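PDB 4XLZ: uncharacterized protein from Pyrococcus furiosus, which removes an acetyl group from N,N'-diacetylchitobiose, probably by metal-dependent hydrolysis as in other CE-14 family deacetylases. Local coordinates for residues V136-W142 against F186-T192; I37-D43 against H148-T154. All coordinates share one frame. Residues are numbered along the deposited sequence.

Contact 1: V136-W142 against F186-T192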
loop_
_atom_site.group_PDB
_atom_site.type_symbol
_atom_site.label_atom_id
_atom_site.label_comp_id
_atom_site.label_asym_id
_atom_site.label_seq_id
_atom_site.Cartn_x
_atom_site.Cartn_y
_atom_site.Cartn_z
ATOM N N VAL A 136 -8.404 29.092 1.801
ATOM C CA VAL A 136 -8.662 27.793 1.091
ATOM C C VAL A 136 -10.068 27.280 1.403
ATOM O O VAL A 136 -10.438 27.308 2.605
ATOM C CB VAL A 136 -7.538 26.756 1.542
ATOM C CG1 VAL A 136 -7.867 25.368 0.894
ATOM C CG2 VAL A 136 -6.221 27.145 1.031
ATOM N N PHE A 137 -10.763 26.908 0.339
ATOM C CA PHE A 137 -12.095 26.324 0.470
ATOM C C PHE A 137 -12.003 24.825 0.073
ATOM O O PHE A 137 -11.321 24.470 -0.889
ATOM C CB PHE A 137 -13.070 26.982 -0.523
ATOM C CG PHE A 137 -13.379 28.445 -0.200
ATOM C CD1 PHE A 137 -12.502 29.425 -0.605
ATOM C CD2 PHE A 137 -14.554 28.783 0.464
ATOM C CE1 PHE A 137 -12.790 30.821 -0.268
ATOM C CE2 PHE A 137 -14.847 30.122 0.793
ATOM C CZ PHE A 137 -13.965 31.164 0.401
ATOM N N ALA A 138 -12.737 23.999 0.806
ATOM C CA ALA A 138 -12.768 22.551 0.484
ATOM C C ALA A 138 -14.074 21.958 1.029
ATOM O O ALA A 138 -14.713 22.581 1.913
ATOM C CB ALA A 138 -11.546 21.854 1.190
ATOM N N PRO A 139 -14.442 20.738 0.595
ATOM C CA PRO A 139 -15.622 20.091 1.221
ATOM C C PRO A 139 -15.454 19.791 2.684
ATOM O O PRO A 139 -14.324 19.479 3.092
ATOM C CB PRO A 139 -15.784 18.753 0.443
ATOM C CG PRO A 139 -15.071 19.053 -0.928
ATOM C CD PRO A 139 -13.877 19.946 -0.509
ATOM N N ASP A 140 -16.525 19.820 3.445
ATOM C CA ASP A 140 -16.476 19.416 4.852
ATOM C C ASP A 140 -16.438 17.883 4.882
ATOM O O ASP A 140 -17.427 17.230 4.545
ATOM C CB ASP A 140 -17.797 19.945 5.463
ATOM C CG ASP A 140 -17.934 19.600 6.924
ATOM O OD1 ASP A 140 -18.827 20.216 7.620
ATOM O OD2 ASP A 140 -17.196 18.723 7.445
ATOM N N PRO A 141 -15.321 17.296 5.342
ATOM C CA PRO A 141 -15.272 15.803 5.280
ATOM C C PRO A 141 -16.107 15.152 6.355
ATOM O O PRO A 141 -16.266 13.929 6.210
ATOM C CB PRO A 141 -13.714 15.578 5.559
ATOM C CG PRO A 141 -13.347 16.761 6.522
ATOM C CD PRO A 141 -14.120 17.988 5.897
ATOM N N TRP A 142 -16.668 15.906 7.225
ATOM C CA TRP A 142 -17.554 15.317 8.260
ATOM C C TRP A 142 -19.017 15.461 7.849
ATOM O O TRP A 142 -19.922 15.159 8.695
ATOM C CB TRP A 142 -17.381 16.057 9.571
ATOM C CG TRP A 142 -15.939 15.825 10.093
ATOM C CD1 TRP A 142 -15.446 14.671 10.662
ATOM C CD2 TRP A 142 -14.870 16.783 10.020
ATOM N NE1 TRP A 142 -14.088 14.871 10.973
ATOM C CE2 TRP A 142 -13.725 16.159 10.601
ATOM C CE3 TRP A 142 -14.808 18.116 9.618
ATOM C CZ2 TRP A 142 -12.487 16.840 10.732
ATOM C CZ3 TRP A 142 -13.551 18.785 9.666
ATOM C CH2 TRP A 142 -12.437 18.132 10.250
ATOM N N PHE A 186 -7.351 31.655 6.339
ATOM C CA PHE A 186 -8.601 30.932 6.755
ATOM C C PHE A 186 -8.815 29.738 5.846
ATOM O O PHE A 186 -8.441 29.741 4.624
ATOM C CB PHE A 186 -9.878 31.879 6.685
ATOM C CG PHE A 186 -10.234 32.334 5.272
ATOM C CD1 PHE A 186 -9.731 33.547 4.772
ATOM C CD2 PHE A 186 -11.196 31.551 4.502
ATOM C CE1 PHE A 186 -10.142 33.906 3.451
ATOM C CE2 PHE A 186 -11.567 31.920 3.216
ATOM C CZ PHE A 186 -11.062 33.118 2.709
ATOM N N ILE A 187 -9.508 28.792 6.471
ATOM C CA ILE A 187 -10.154 27.655 5.685
ATOM C C ILE A 187 -11.697 27.916 5.787
ATOM O O ILE A 187 -12.223 28.311 6.874
ATOM C CB ILE A 187 -9.862 26.365 6.401
ATOM C CG1 ILE A 187 -8.399 26.083 6.144
ATOM C CG2 ILE A 187 -10.717 25.199 5.768
ATOM C CD1 ILE A 187 -7.971 24.863 7.112
ATOM N N ALA A 188 -12.348 27.595 4.668
ATOM C CA ALA A 188 -13.822 27.548 4.781
ATOM C C ALA A 188 -14.297 26.264 4.142
ATOM O O ALA A 188 -13.920 25.968 3.019
ATOM C CB ALA A 188 -14.420 28.828 4.007
ATOM N N LEU A 189 -15.175 25.536 4.863
ATOM C CA LEU A 189 -15.634 24.201 4.370
ATOM C C LEU A 189 -17.018 24.418 3.744
ATOM O O LEU A 189 -17.944 24.912 4.414
ATOM C CB LEU A 189 -15.740 23.209 5.524
ATOM C CG LEU A 189 -14.324 23.065 6.182
ATOM C CD1 LEU A 189 -14.619 22.070 7.329
ATOM C CD2 LEU A 189 -13.287 22.511 5.208
ATOM N N TYR A 190 -17.140 23.986 2.497
ATOM C CA TYR A 190 -18.489 23.993 1.848
ATOM C C TYR A 190 -19.039 22.576 1.832
ATOM O O TYR A 190 -18.442 21.664 2.368
ATOM C CB TYR A 190 -18.423 24.624 0.454
ATOM C CG TYR A 190 -17.532 23.930 -0.633
ATOM C CD1 TYR A 190 -16.110 24.202 -0.745
ATOM C CD2 TYR A 190 -18.089 22.969 -1.475
ATOM C CE1 TYR A 190 -15.418 23.550 -1.730
ATOM C CE2 TYR A 190 -17.315 22.334 -2.469
ATOM C CZ TYR A 190 -15.966 22.607 -2.540
ATOM O OH TYR A 190 -15.286 21.956 -3.558
ATOM N N TYR A 191 -20.223 22.371 1.232
ATOM C CA TYR A 191 -20.888 21.083 1.315
ATOM C C TYR A 191 -21.045 20.670 2.800
ATOM O O TYR A 191 -20.623 19.535 3.197
ATOM C CB TYR A 191 -20.197 19.977 0.499
ATOM C CG TYR A 191 -20.289 19.976 -1.022
ATOM C CD1 TYR A 191 -21.463 20.421 -1.680
ATOM C CD2 TYR A 191 -19.218 19.493 -1.788
ATOM C CE1 TYR A 191 -21.539 20.351 -3.050
ATOM C CE2 TYR A 191 -19.277 19.408 -3.210
ATOM C CZ TYR A 191 -20.469 19.874 -3.808
ATOM O OH TYR A 191 -20.540 19.658 -5.122
ATOM N N THR A 192 -21.581 21.607 3.618
ATOM C CA THR A 192 -21.585 21.398 5.085
ATOM C C THR A 192 -22.973 21.367 5.656
ATOM O O THR A 192 -23.859 22.163 5.203
ATOM C CB THR A 192 -20.717 22.455 5.736
ATOM O OG1 THR A 192 -20.623 22.154 7.147
ATOM C CG2 THR A 192 -21.239 23.930 5.577
HETATM O O HOH W 1 -18.679 17.760 2.221
#
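Strands 135-139 and 186-190 lie side by side at one end of the parallel sheet that forms the core of this deacetylase. Their pairing is a regular parallel ladder: Val136 N donates to Phe186 O (2.9 Å), Ala188 N to Val136 O (2.8 Å), Ala138 N to Ala188 O (3.2 Å), Tyr190 N to Ala138 O (2.9 Å) and Asp140 N to Tyr190 O (2.9 Å). On one face, Phe137 CE2 meets Ala188 CB at 3.5 Å, and the Phe186 ring turns its edge toward the face of Phe137 in an offset edge-to-face pair (centroids 5.7 Å). Ala138 and Leu189 share the other face, where Ala138 packs on Ala158 of helix 149-164. Past the strands, Thr192 OG1 donates to Asp140 OD1 (2.7 Å), while Asp140 OD2 accepts from Trp142 N (2.9 Å) in an Asx turn. Water 1 joins Asp140 O (2.7 Å) to Tyr191 O (2.8 Å). The arrangement is typical of a Rossmann-like alpha/beta fold, in which loops leaving the C-terminal strand ends approach the active site.

Contact 2: I37-D43 against H148-T154. With CD (cadmium ion), chain G.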
loop_
_atom_site.group_PDB
_atom_site.type_symbol
_atom_site.label_atom_id
_atom_site.label_comp_id
_atom_site.label_asym_id
_atom_site.label_seq_id
_atom_site.Cartn_x
_atom_site.Cartn_y
_atom_site.Cartn_z
ATOM N N ILE A 37 -10.773 24.072 -3.653
ATOM C CA ILE A 37 -10.384 22.680 -3.937
ATOM C C ILE A 37 -11.636 21.842 -4.153
ATOM O O ILE A 37 -12.586 21.834 -3.268
ATOM C CB ILE A 37 -9.633 22.150 -2.710
ATOM C CG1 ILE A 37 -8.344 23.058 -2.572
ATOM C CG2 ILE A 37 -9.130 20.707 -3.083
ATOM C CD1 ILE A 37 -7.405 22.532 -1.393
ATOM N N GLU A 38 -11.716 21.182 -5.270
ATOM C CA GLU A 38 -12.889 20.341 -5.654
ATOM C C GLU A 38 -12.443 18.943 -5.890
ATOM O O GLU A 38 -11.458 18.670 -6.565
ATOM C CB GLU A 38 -13.665 20.846 -6.909
ATOM C CG GLU A 38 -12.696 21.139 -8.103
ATOM C CD GLU A 38 -13.441 21.692 -9.325
ATOM O OE1 GLU A 38 -14.644 21.924 -9.229
ATOM O OE2 GLU A 38 -12.827 21.746 -10.449
ATOM N N PRO A 39 -13.259 18.000 -5.479
ATOM C CA PRO A 39 -12.922 16.576 -5.760
ATOM C C PRO A 39 -13.003 16.209 -7.219
ATOM O O PRO A 39 -12.110 15.511 -7.739
ATOM C CB PRO A 39 -14.002 15.774 -4.926
ATOM C CG PRO A 39 -14.388 16.686 -3.776
ATOM C CD PRO A 39 -14.293 18.191 -4.403
ATOM N N HIS A 40 -14.096 16.736 -7.906
ATOM C CA HIS A 40 -14.318 16.436 -9.329
ATOM C C HIS A 40 -14.623 17.766 -10.030
ATOM O O HIS A 40 -14.954 18.738 -9.381
ATOM C CB HIS A 40 -15.629 15.561 -9.433
ATOM C CG HIS A 40 -15.528 14.331 -8.605
ATOM N ND1 HIS A 40 -16.421 14.131 -7.550
ATOM C CD2 HIS A 40 -14.758 13.222 -8.727
ATOM C CE1 HIS A 40 -16.143 12.933 -7.020
ATOM N NE2 HIS A 40 -15.144 12.361 -7.712
ATOM N N PRO A 41 -14.462 17.722 -11.380
ATOM C CA PRO A 41 -14.842 18.934 -12.158
ATOM C C PRO A 41 -16.430 19.127 -11.945
ATOM O O PRO A 41 -17.220 18.200 -12.076
ATOM C CB PRO A 41 -14.633 18.469 -13.623
ATOM C CG PRO A 41 -13.582 17.362 -13.510
ATOM C CD PRO A 41 -14.039 16.620 -12.237
ATOM N N ASP A 42 -16.709 20.282 -11.466
ATOM C CA ASP A 42 -18.050 20.804 -11.176
ATOM C C ASP A 42 -18.347 20.984 -9.736
ATOM O O ASP A 42 -19.263 21.693 -9.392
ATOM C CB ASP A 42 -19.227 20.121 -11.884
ATOM C CG ASP A 42 -19.650 18.741 -11.294
ATOM O OD1 ASP A 42 -19.376 18.446 -10.104
ATOM O OD2 ASP A 42 -20.348 17.929 -12.017
ATOM N N ASP A 43 -17.467 20.447 -8.838
ATOM C CA ASP A 43 -17.884 20.659 -7.460
ATOM C C ASP A 43 -17.732 22.079 -6.889
ATOM O O ASP A 43 -18.492 22.485 -6.009
ATOM C CB ASP A 43 -17.024 19.713 -6.460
ATOM C CG ASP A 43 -17.456 18.302 -6.517
ATOM O OD1 ASP A 43 -18.730 18.054 -6.290
ATOM O OD2 ASP A 43 -16.697 17.369 -6.858
ATOM N N HIS A 148 -19.018 9.320 -0.827
ATOM C CA HIS A 148 -18.018 9.256 -1.937
ATOM C C HIS A 148 -16.609 9.469 -1.277
ATOM O O HIS A 148 -16.318 10.534 -0.726
ATOM C CB HIS A 148 -18.289 10.437 -2.919
ATOM C CG HIS A 148 -17.662 10.147 -4.261
ATOM N ND1 HIS A 148 -16.354 9.685 -4.404
ATOM C CD2 HIS A 148 -18.201 10.146 -5.506
ATOM C CE1 HIS A 148 -16.112 9.426 -5.680
ATOM N NE2 HIS A 148 -17.247 9.694 -6.383
ATOM N N PRO A 149 -15.789 8.442 -1.424
ATOM C CA PRO A 149 -14.431 8.535 -0.731
ATOM C C PRO A 149 -13.639 9.714 -1.334
ATOM O O PRO A 149 -12.860 10.353 -0.628
ATOM C CB PRO A 149 -13.744 7.212 -1.091
ATOM C CG PRO A 149 -14.470 6.672 -2.320
ATOM C CD PRO A 149 -15.968 7.129 -2.098
ATOM N N ASP A 150 -13.860 10.078 -2.646
ATOM C CA ASP A 150 -13.074 11.210 -3.161
ATOM C C ASP A 150 -13.484 12.478 -2.406
ATOM O O ASP A 150 -12.693 13.412 -2.276
ATOM C CB ASP A 150 -13.377 11.475 -4.674
ATOM C CG ASP A 150 -12.882 10.395 -5.605
ATOM O OD1 ASP A 150 -13.297 10.370 -6.793
ATOM O OD2 ASP A 150 -12.053 9.487 -5.237
ATOM N N HIS A 151 -14.777 12.637 -2.046
ATOM C CA HIS A 151 -15.153 13.855 -1.324
ATOM C C HIS A 151 -14.588 13.873 0.104
ATOM O O HIS A 151 -14.046 14.907 0.513
ATOM C CB HIS A 151 -16.719 13.888 -1.273
ATOM C CG HIS A 151 -17.289 14.499 -2.526
ATOM N ND1 HIS A 151 -18.165 15.556 -2.454
ATOM C CD2 HIS A 151 -16.980 14.276 -3.831
ATOM C CE1 HIS A 151 -18.446 15.932 -3.740
ATOM N NE2 HIS A 151 -17.808 15.126 -4.573
ATOM N N ARG A 152 -14.715 12.747 0.846
ATOM C CA ARG A 152 -14.212 12.751 2.226
ATOM C C ARG A 152 -12.656 12.985 2.191
ATOM O O ARG A 152 -12.165 13.818 2.965
ATOM C CB ARG A 152 -14.442 11.376 2.846
ATOM C CG ARG A 152 -15.937 11.053 3.043
ATOM C CD ARG A 152 -16.074 9.742 3.830
ATOM N NE ARG A 152 -15.571 8.565 3.115
ATOM C CZ ARG A 152 -16.263 7.599 2.601
ATOM N NH1 ARG A 152 -17.624 7.665 2.551
ATOM N NH2 ARG A 152 -15.662 6.577 2.035
ATOM N N ARG A 153 -12.010 12.293 1.281
ATOM C CA ARG A 153 -10.542 12.451 1.231
ATOM C C ARG A 153 -10.120 13.876 0.821
ATOM O O ARG A 153 -9.123 14.398 1.388
ATOM C CB ARG A 153 -9.924 11.423 0.322
ATOM C CG ARG A 153 -10.078 9.973 0.920
ATOM C CD ARG A 153 -9.682 8.912 -0.067
ATOM N NE ARG A 153 -9.745 7.645 0.639
ATOM C CZ ARG A 153 -9.075 6.594 0.244
ATOM N NH1 ARG A 153 -8.377 6.543 -0.946
ATOM N NH2 ARG A 153 -9.099 5.474 1.088
ATOM N N THR A 154 -10.857 14.506 -0.140
ATOM C CA THR A 154 -10.463 15.858 -0.451
ATOM C C THR A 154 -10.534 16.750 0.744
ATOM O O THR A 154 -9.651 17.638 0.965
ATOM C CB THR A 154 -11.405 16.346 -1.601
ATOM O OG1 THR A 154 -11.171 15.583 -2.771
ATOM C CG2 THR A 154 -11.072 17.835 -1.932
HETATM CD CD CD G . -18.116 15.536 -6.807
HETATM O O HOH W 2 -19.639 13.473 -7.128
#
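Metal coordination unites the two segments. Cadmium is bound by His40 ND1 (2.3 Å), by both carboxylate oxygens of Asp43 (OD1 2.6 Å, OD2 2.3 Å) and by His151 NE2 (2.3 Å); water 2 at 2.6 Å and two atoms from outside the segments complete the shell. The shared ion explains why His40 ND1 and His151 NE2 sit only 3.4 Å apart without a hydrogen bond.

Hydrogen bonds orient these ligands. His40 NE2 donates to Asp150 OD1 (2.9 Å), so the imidazole that gives ND1 to the metal is held through its other nitrogen; Asp150 OD1 also accepts from Thr112 N. His40 N donates to Asp43 OD2 (2.9 Å), and a type II turn from His40 to Asp43 brings both ligands to the ion. Tyr191 OH is hydrogen-bonded to Asp43 OD1. His40 and Asp43, first and last of the His-Pro-Asp-Asp sequence, make with His151 the His/Asp/His metal site of the GlcNAc-PI de-N-acetylase family, whose relatives usually carry zinc; cadmium here probably occupies the catalytic metal position. At the start of helix 149-164, His148 ND1 caps Asp150 N (3.1 Å), and Thr154 OG1 donates back to Asp150 O (2.7 Å).

Packing and ring contacts close the rest of the interface. Pro39 CG lies over the His151 ring, 3.7 Å from its centroid, a CH-pi contact, and is 3.5 Å from Thr154 OG1. Ile37 CG2 meets Thr154 CG2 at 3.7 Å, bringing the end of strand 33-38 against the helix. The rings of His40 and His148 approach obliquely, with CE1 of His40 3.5 Å from NE2 of His148.

Contacts 1 and 2 have centres about 11 Å apart and meet on one parallel sheet, where strand 135-139 lies between strands 33-38 and 186-190. Along the chain their segments alternate: 37-43, 136-142, 148-154, then 186-192. Strand 135-139 of contact 1 leads through a loop into helix 149-164 of contact 2. Two tyrosines of contact 1 reach across to contact 2, with probable hydrogen bonds from Tyr190 OH to Ile37 O and from Tyr191 OH to Asp43 OD1, both 2.7 Å. The turn that follows strand 186-190 is thereby tied to a cadmium ligand, and the metal site sits at the C-terminal ends of the strands. Both contacts also touch the third subunit.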